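Acinetobacter secreted protease CpaA (Acinetobacter nosocomialis M2, PDB 6O38) is a secreted zinc metalloprotease that pairs with the chaperone CpaB and leaves the cell by type II secretion, probably cleaving glycoproteins. Local coordinates at residues A[226-240]-A[264-278]. Residues are numbered along the deposited sequence; the frame is centred on the assembly and turned at random.
Sequences LPTTANDRDRIIIKS and GDQYEFMYVSDKGYW. With SO4 (sulfate ion), chain P.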
loop_
_atom_site.group_PDB
_atom_site.type_symbol
_atom_site.label_atom_id
_atom_site.label_comp_id
_atom_site.label_asym_id
_atom_site.label_seq_id
_atom_site.Cartn_x
_atom_site.Cartn_y
_atom_site.Cartn_z
ATOM N N LEU A 226 -10.567 -14.152 20.846
ATOM C CA LEU A 226 -9.312 -14.615 20.283
ATOM C C LEU A 226 -8.522 -15.423 21.312
ATOM O O LEU A 226 -8.774 -15.330 22.516
ATOM C CB LEU A 226 -8.480 -13.428 19.800
ATOM C CG LEU A 226 -9.049 -12.572 18.667
ATOM C CD1 LEU A 226 -7.939 -11.769 18.010
ATOM C CD2 LEU A 226 -9.766 -13.431 17.637
ATOM N N PRO A 227 -7.565 -16.238 20.858
ATOM C CA PRO A 227 -6.710 -16.963 21.805
ATOM C C PRO A 227 -5.922 -16.007 22.687
ATOM O O PRO A 227 -5.659 -14.859 22.322
ATOM C CB PRO A 227 -5.781 -17.777 20.896
ATOM C CG PRO A 227 -6.526 -17.912 19.617
ATOM C CD PRO A 227 -7.310 -16.644 19.465
ATOM N N THR A 228 -5.544 -16.499 23.868
ATOM C CA THR A 228 -4.768 -15.695 24.800
ATOM C C THR A 228 -3.312 -15.574 24.379
ATOM O O THR A 228 -2.641 -14.611 24.767
ATOM C CB THR A 228 -4.826 -16.312 26.198
ATOM O OG1 THR A 228 -5.046 -17.721 26.080
ATOM C CG2 THR A 228 -5.985 -15.722 26.977
ATOM N N THR A 229 -2.819 -16.524 23.588
ATOM C CA THR A 229 -1.425 -16.552 23.178
ATOM C C THR A 229 -1.316 -17.282 21.848
ATOM O O THR A 229 -2.195 -18.057 21.465
ATOM C CB THR A 229 -0.541 -17.231 24.231
ATOM O OG1 THR A 229 0.839 -17.032 23.903
ATOM C CG2 THR A 229 -0.833 -18.725 24.294
ATOM N N ALA A 230 -0.225 -17.008 21.142
ATOM C CA ALA A 230 0.084 -17.670 19.882
ATOM C C ALA A 230 1.584 -17.548 19.646
ATOM O O ALA A 230 2.328 -17.065 20.507
ATOM C CB ALA A 230 -0.733 -17.071 18.732
ATOM N N ASN A 231 2.036 -17.998 18.483
ATOM C CA ASN A 231 3.412 -17.777 18.075
ATOM C C ASN A 231 3.544 -16.410 17.412
ATOM O O ASN A 231 2.565 -15.821 16.949
ATOM C CB ASN A 231 3.883 -18.880 17.130
ATOM C CG ASN A 231 4.122 -20.195 17.846
ATOM O OD1 ASN A 231 4.741 -20.231 18.909
ATOM N ND2 ASN A 231 3.627 -21.282 17.268
ATOM N N ASP A 232 4.775 -15.904 17.392
ATOM C CA ASP A 232 5.029 -14.553 16.907
ATOM C C ASP A 232 4.554 -14.391 15.467
ATOM O O ASP A 232 4.917 -15.176 14.587
ATOM C CB ASP A 232 6.519 -14.228 17.017
ATOM C CG ASP A 232 6.788 -12.737 17.088
ATOM O OD1 ASP A 232 5.822 -11.966 17.276
ATOM O OD2 ASP A 232 7.965 -12.337 16.963
ATOM N N ARG A 233 3.709 -13.380 15.246
ATOM C CA ARG A 233 3.216 -12.967 13.934
ATOM C C ARG A 233 2.198 -13.933 13.338
ATOM O O ARG A 233 1.937 -13.885 12.131
ATOM C CB ARG A 233 4.362 -12.737 12.940
ATOM C CG ARG A 233 4.814 -11.287 12.835
ATOM C CD ARG A 233 5.157 -10.708 14.198
ATOM N NE ARG A 233 5.621 -9.328 14.106
ATOM C CZ ARG A 233 6.257 -8.689 15.083
ATOM N NH1 ARG A 233 6.508 -9.309 16.229
ATOM N NH2 ARG A 233 6.644 -7.433 14.913
ATOM N N ASP A 234 1.617 -14.819 14.143
ATOM C CA ASP A 234 0.449 -15.559 13.686
ATOM C C ASP A 234 -0.701 -14.592 13.428
ATOM O O ASP A 234 -0.851 -13.575 14.110
ATOM C CB ASP A 234 0.034 -16.614 14.712
ATOM C CG ASP A 234 0.993 -17.787 14.763
ATOM O OD1 ASP A 234 1.724 -18.005 13.774
ATOM O OD2 ASP A 234 1.005 -18.500 15.788
ATOM N N ARG A 235 -1.521 -14.913 12.431
ATOM C CA ARG A 235 -2.576 -14.010 11.998
ATOM C C ARG A 235 -3.926 -14.710 12.005
ATOM O O ARG A 235 -4.028 -15.894 11.670
ATOM C CB ARG A 235 -2.290 -13.449 10.600
ATOM C CG ARG A 235 -1.165 -12.432 10.576
ATOM C CD ARG A 235 -1.086 -11.712 9.244
ATOM N NE ARG A 235 -0.011 -10.723 9.232
ATOM C CZ ARG A 235 0.048 -9.694 8.393
ATOM N NH1 ARG A 235 -0.910 -9.513 7.494
ATOM N NH2 ARG A 235 1.063 -8.844 8.455
ATOM N N ILE A 236 -4.957 -13.964 12.392
ATOM C CA ILE A 236 -6.337 -14.431 12.372
ATOM C C ILE A 236 -7.158 -13.430 11.575
ATOM O O ILE A 236 -7.187 -12.239 11.909
ATOM C CB ILE A 236 -6.918 -14.595 13.788
ATOM C CG1 ILE A 236 -6.227 -15.743 14.524
ATOM C CG2 ILE A 236 -8.421 -14.822 13.727
ATOM C CD1 ILE A 236 -6.742 -15.952 15.929
ATOM N N ILE A 237 -7.817 -13.907 10.523
ATOM C CA ILE A 237 -8.752 -13.110 9.738
ATOM C C ILE A 237 -10.162 -13.558 10.095
ATOM O O ILE A 237 -10.455 -14.759 10.107
ATOM C CB ILE A 237 -8.492 -13.248 8.228
ATOM C CG1 ILE A 237 -7.108 -12.700 7.875
ATOM C CG2 ILE A 237 -9.567 -12.525 7.432
ATOM C CD1 ILE A 237 -6.720 -12.910 6.428
ATOM N N ILE A 238 -11.029 -12.594 10.390
ATOM C CA ILE A 238 -12.422 -12.855 10.728
ATOM C C ILE A 238 -13.287 -12.204 9.658
ATOM O O ILE A 238 -13.224 -10.984 9.458
ATOM C CB ILE A 238 -12.780 -12.333 12.128
ATOM C CG1 ILE A 238 -11.862 -12.968 13.177
ATOM C CG2 ILE A 238 -14.235 -12.625 12.450
ATOM C CD1 ILE A 238 -12.149 -12.526 14.595
ATOM N N LYS A 239 -14.097 -13.015 8.979
ATOM C CA LYS A 239 -14.944 -12.557 7.889
ATOM C C LYS A 239 -16.397 -12.891 8.192
ATOM O O LYS A 239 -16.696 -13.866 8.889
ATOM C CB LYS A 239 -14.563 -13.222 6.558
ATOM C CG LYS A 239 -13.188 -12.892 6.017
ATOM C CD LYS A 239 -12.902 -13.763 4.801
ATOM C CE LYS A 239 -11.485 -13.585 4.285
ATOM N NZ LYS A 239 -11.238 -14.422 3.076
ATOM N N SER A 240 -17.301 -12.071 7.663
ATOM C CA SER A 240 -18.725 -12.300 7.849
ATOM C C SER A 240 -19.476 -12.049 6.552
ATOM O O SER A 240 -19.231 -11.057 5.859
ATOM C CB SER A 240 -19.303 -11.407 8.951
ATOM O OG SER A 240 -20.709 -11.565 9.042
ATOM N N GLY A 264 -20.315 -8.375 5.449
ATOM C CA GLY A 264 -19.229 -7.968 4.585
ATOM C C GLY A 264 -17.997 -7.445 5.290
ATOM O O GLY A 264 -16.997 -7.158 4.618
ATOM N N ASP A 265 -18.026 -7.312 6.614
ATOM C CA ASP A 265 -16.874 -6.799 7.339
ATOM C C ASP A 265 -15.749 -7.831 7.388
ATOM O O ASP A 265 -15.964 -9.040 7.246
ATOM C CB ASP A 265 -17.263 -6.396 8.762
ATOM C CG ASP A 265 -18.015 -5.082 8.814
ATOM O OD1 ASP A 265 -18.218 -4.466 7.745
ATOM O OD2 ASP A 265 -18.397 -4.660 9.926
ATOM N N GLN A 266 -14.533 -7.332 7.594
ATOM C CA GLN A 266 -13.356 -8.179 7.741
ATOM C C GLN A 266 -12.398 -7.545 8.737
ATOM O O GLN A 266 -12.092 -6.354 8.638
ATOM C CB GLN A 266 -12.660 -8.402 6.393
ATOM C CG GLN A 266 -11.490 -9.369 6.462
ATOM C CD GLN A 266 -10.880 -9.653 5.104
ATOM O OE1 GLN A 266 -11.501 -10.293 4.256
ATOM N NE2 GLN A 266 -9.668 -9.156 4.882
ATOM N N TYR A 267 -11.927 -8.348 9.688
ATOM C CA TYR A 267 -10.927 -7.935 10.660
ATOM C C TYR A 267 -9.710 -8.840 10.547
ATOM O O TYR A 267 -9.840 -10.040 10.285
ATOM C CB TYR A 267 -11.478 -7.989 12.090
ATOM C CG TYR A 267 -12.508 -6.931 12.416
ATOM C CD1 TYR A 267 -13.824 -7.061 11.994
ATOM C CD2 TYR A 267 -12.167 -5.810 13.161
ATOM C CE1 TYR A 267 -14.770 -6.099 12.295
ATOM C CE2 TYR A 267 -13.105 -4.841 13.467
ATOM C CZ TYR A 267 -14.405 -4.992 13.033
ATOM O OH TYR A 267 -15.341 -4.030 13.335
ATOM N N GLU A 268 -8.529 -8.263 10.751
ATOM C CA GLU A 268 -7.281 -9.011 10.729
ATOM C C GLU A 268 -6.496 -8.701 11.993
ATOM O O GLU A 268 -6.350 -7.532 12.365
ATOM C CB GLU A 268 -6.448 -8.674 9.486
ATOM C CG GLU A 268 -5.397 -9.716 9.143
ATOM C CD GLU A 268 -4.672 -9.409 7.847
ATOM O OE1 GLU A 268 -3.682 -10.107 7.538
ATOM O OE2 GLU A 268 -5.090 -8.471 7.137
ATOM N N PHE A 269 -5.992 -9.744 12.645
ATOM C CA PHE A 269 -5.241 -9.604 13.882
ATOM C C PHE A 269 -3.888 -10.279 13.729
ATOM O O PHE A 269 -3.744 -11.259 12.995
ATOM C CB PHE A 269 -5.991 -10.212 15.079
ATOM C CG PHE A 269 -7.362 -9.639 15.294
ATOM C CD1 PHE A 269 -8.448 -10.116 14.578
ATOM C CD2 PHE A 269 -7.563 -8.620 16.210
ATOM C CE1 PHE A 269 -9.710 -9.589 14.775
ATOM C CE2 PHE A 269 -8.822 -8.088 16.410
ATOM C CZ PHE A 269 -9.897 -8.574 15.692
HETATM N N MSE A 270 -2.896 -9.741 14.429
HETATM C CA MSE A 270 -1.546 -10.283 14.383
HETATM C C MSE A 270 -0.944 -10.330 15.779
HETATM O O MSE A 270 -0.879 -9.311 16.467
HETATM C CB MSE A 270 -0.662 -9.451 13.455
HETATM C CG MSE A 270 0.760 -9.964 13.330
HETATM SE SE MSE A 270 1.917 -8.702 12.405
HETATM C CE MSE A 270 1.853 -7.239 13.692
ATOM N N TYR A 271 -0.497 -11.510 16.193
ATOM C CA TYR A 271 0.044 -11.681 17.533
ATOM C C TYR A 271 1.467 -11.144 17.608
ATOM O O TYR A 271 2.255 -11.291 16.669
ATOM C CB TYR A 271 0.016 -13.153 17.944
ATOM C CG TYR A 271 0.248 -13.364 19.421
ATOM C CD1 TYR A 271 -0.752 -13.091 20.344
ATOM C CD2 TYR A 271 1.468 -13.828 19.896
ATOM C CE1 TYR A 271 -0.548 -13.277 21.697
ATOM C CE2 TYR A 271 1.683 -14.018 21.248
ATOM C CZ TYR A 271 0.671 -13.742 22.143
ATOM O OH TYR A 271 0.877 -13.929 23.491
ATOM N N VAL A 272 1.790 -10.517 18.736
ATOM C CA VAL A 272 3.092 -9.905 18.968
ATOM C C VAL A 272 3.639 -10.507 20.256
ATOM O O VAL A 272 3.128 -10.220 21.346
ATOM C CB VAL A 272 3.005 -8.375 19.067
ATOM C CG1 VAL A 272 4.389 -7.771 19.173
ATOM C CG2 VAL A 272 2.262 -7.803 17.867
ATOM N N SER A 273 4.672 -11.346 20.132
ATOM C CA SER A 273 5.138 -12.134 21.271
ATOM C C SER A 273 5.700 -11.249 22.379
ATOM O O SER A 273 5.342 -11.409 23.552
ATOM C CB SER A 273 6.185 -13.148 20.809
ATOM O OG SER A 273 5.580 -14.212 20.098
ATOM N N ASP A 274 6.596 -10.322 22.031
ATOM C CA ASP A 274 7.233 -9.493 23.050
ATOM C C ASP A 274 6.228 -8.635 23.810
ATOM O O ASP A 274 6.511 -8.225 24.942
ATOM C CB ASP A 274 8.334 -8.626 22.428
ATOM C CG ASP A 274 7.836 -7.747 21.295
ATOM O OD1 ASP A 274 6.636 -7.411 21.263
ATOM O OD2 ASP A 274 8.657 -7.390 20.425
ATOM N N LYS A 275 5.070 -8.351 23.215
ATOM C CA LYS A 275 4.016 -7.600 23.885
ATOM C C LYS A 275 2.933 -8.491 24.479
ATOM O O LYS A 275 2.273 -8.087 25.441
ATOM C CB LYS A 275 3.365 -6.614 22.907
ATOM C CG LYS A 275 4.294 -5.520 22.408
ATOM C CD LYS A 275 4.783 -4.637 23.540
ATOM C CE LYS A 275 5.672 -3.523 23.011
ATOM N NZ LYS A 275 5.761 -2.379 23.960
ATOM N N GLY A 276 2.737 -9.686 23.928
ATOM C CA GLY A 276 1.779 -10.623 24.482
ATOM C C GLY A 276 0.324 -10.332 24.193
ATOM O O GLY A 276 -0.534 -10.642 25.025
ATOM N N TYR A 277 0.013 -9.748 23.037
ATOM C CA TYR A 277 -1.374 -9.510 22.666
ATOM C C TYR A 277 -1.518 -9.575 21.152
ATOM O O TYR A 277 -0.533 -9.631 20.411
ATOM C CB TYR A 277 -1.886 -8.168 23.213
ATOM C CG TYR A 277 -1.007 -6.957 22.944
ATOM C CD1 TYR A 277 -0.554 -6.660 21.663
ATOM C CD2 TYR A 277 -0.660 -6.092 23.973
ATOM C CE1 TYR A 277 0.236 -5.552 21.421
ATOM C CE2 TYR A 277 0.127 -4.981 23.740
ATOM C CZ TYR A 277 0.570 -4.715 22.463
ATOM O OH TYR A 277 1.355 -3.610 22.227
ATOM N N TRP A 278 -2.769 -9.559 20.699
ATOM C CA TRP A 278 -3.088 -9.487 19.279
ATOM C C TRP A 278 -3.156 -8.023 18.862
ATOM O O TRP A 278 -3.925 -7.245 19.436
ATOM C CB TRP A 278 -4.412 -10.187 18.976
ATOM C CG TRP A 278 -4.388 -11.671 19.174
ATOM C CD1 TRP A 278 -4.715 -12.352 20.309
ATOM C CD2 TRP A 278 -4.026 -12.661 18.203
ATOM N NE1 TRP A 278 -4.577 -13.704 20.108
ATOM C CE2 TRP A 278 -4.154 -13.920 18.823
ATOM C CE3 TRP A 278 -3.604 -12.604 16.872
ATOM C CZ2 TRP A 278 -3.875 -15.111 18.157
ATOM C CZ3 TRP A 278 -3.327 -13.787 16.213
ATOM C CH2 TRP A 278 -3.463 -15.024 16.857
HETATM S S SO4 P . 2.647 -1.146 23.748
HETATM O O1 SO4 P . 3.757 -0.683 24.575
HETATM O O2 SO4 P . 1.469 -0.323 24.005
HETATM O O3 SO4 P . 3.016 -1.044 22.340
HETATM O O4 SO4 P . 2.346 -2.538 24.071
HETATM O O HOH W 1 -0.457 -13.411 26.040
HETATM O O HOH W 2 4.477 -16.464 21.664
#
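Strands 235-240 and 266-272 pair antiparallel within one StcE-type beta-sandwich domain, and the loop 226-234 packs round the indole of Trp-278 on the core side. Ile-236 and Phe-269 form a hydrogen-bonded pair, as do Ile-238 and Tyr-267, and all four side chains lie on the buried face, where branched and aromatic groups fill the sandwich core. Leu-226 bridges two rings there: CD1 lies over one face of Phe-269, 3.7 Å from its centroid, and over one face of Trp-278. With CG beside its backbone N (chi1 -67°), Trp-278 aims NE1 at Pro-227 O, 2.7 Å away and close to the indole plane, which satisfies a buried N-H. Ile-236 CD1 meets Trp-278 CH2 (3.5 Å), crossing at about a right angle. The sandwich's other surface is mixed: Ile-237 CG1 packs on the stem of Glu-268, whose OE1 forms a salt bridge with Arg-235 NH1 (2.8 Å), two long chains spanning adjacent strands; chaperone CpaB packs on neighbouring Gln-266. A type II turn, Asn-231 to Asp-234, leads into strand 235-240. Asp-232 OD1 takes Ser-273 N (3.1 Å) and Arg-233 NH1 (2.9 Å) from opposite faces of its carboxylate, while Ala-230 CB sits over Tyr-271.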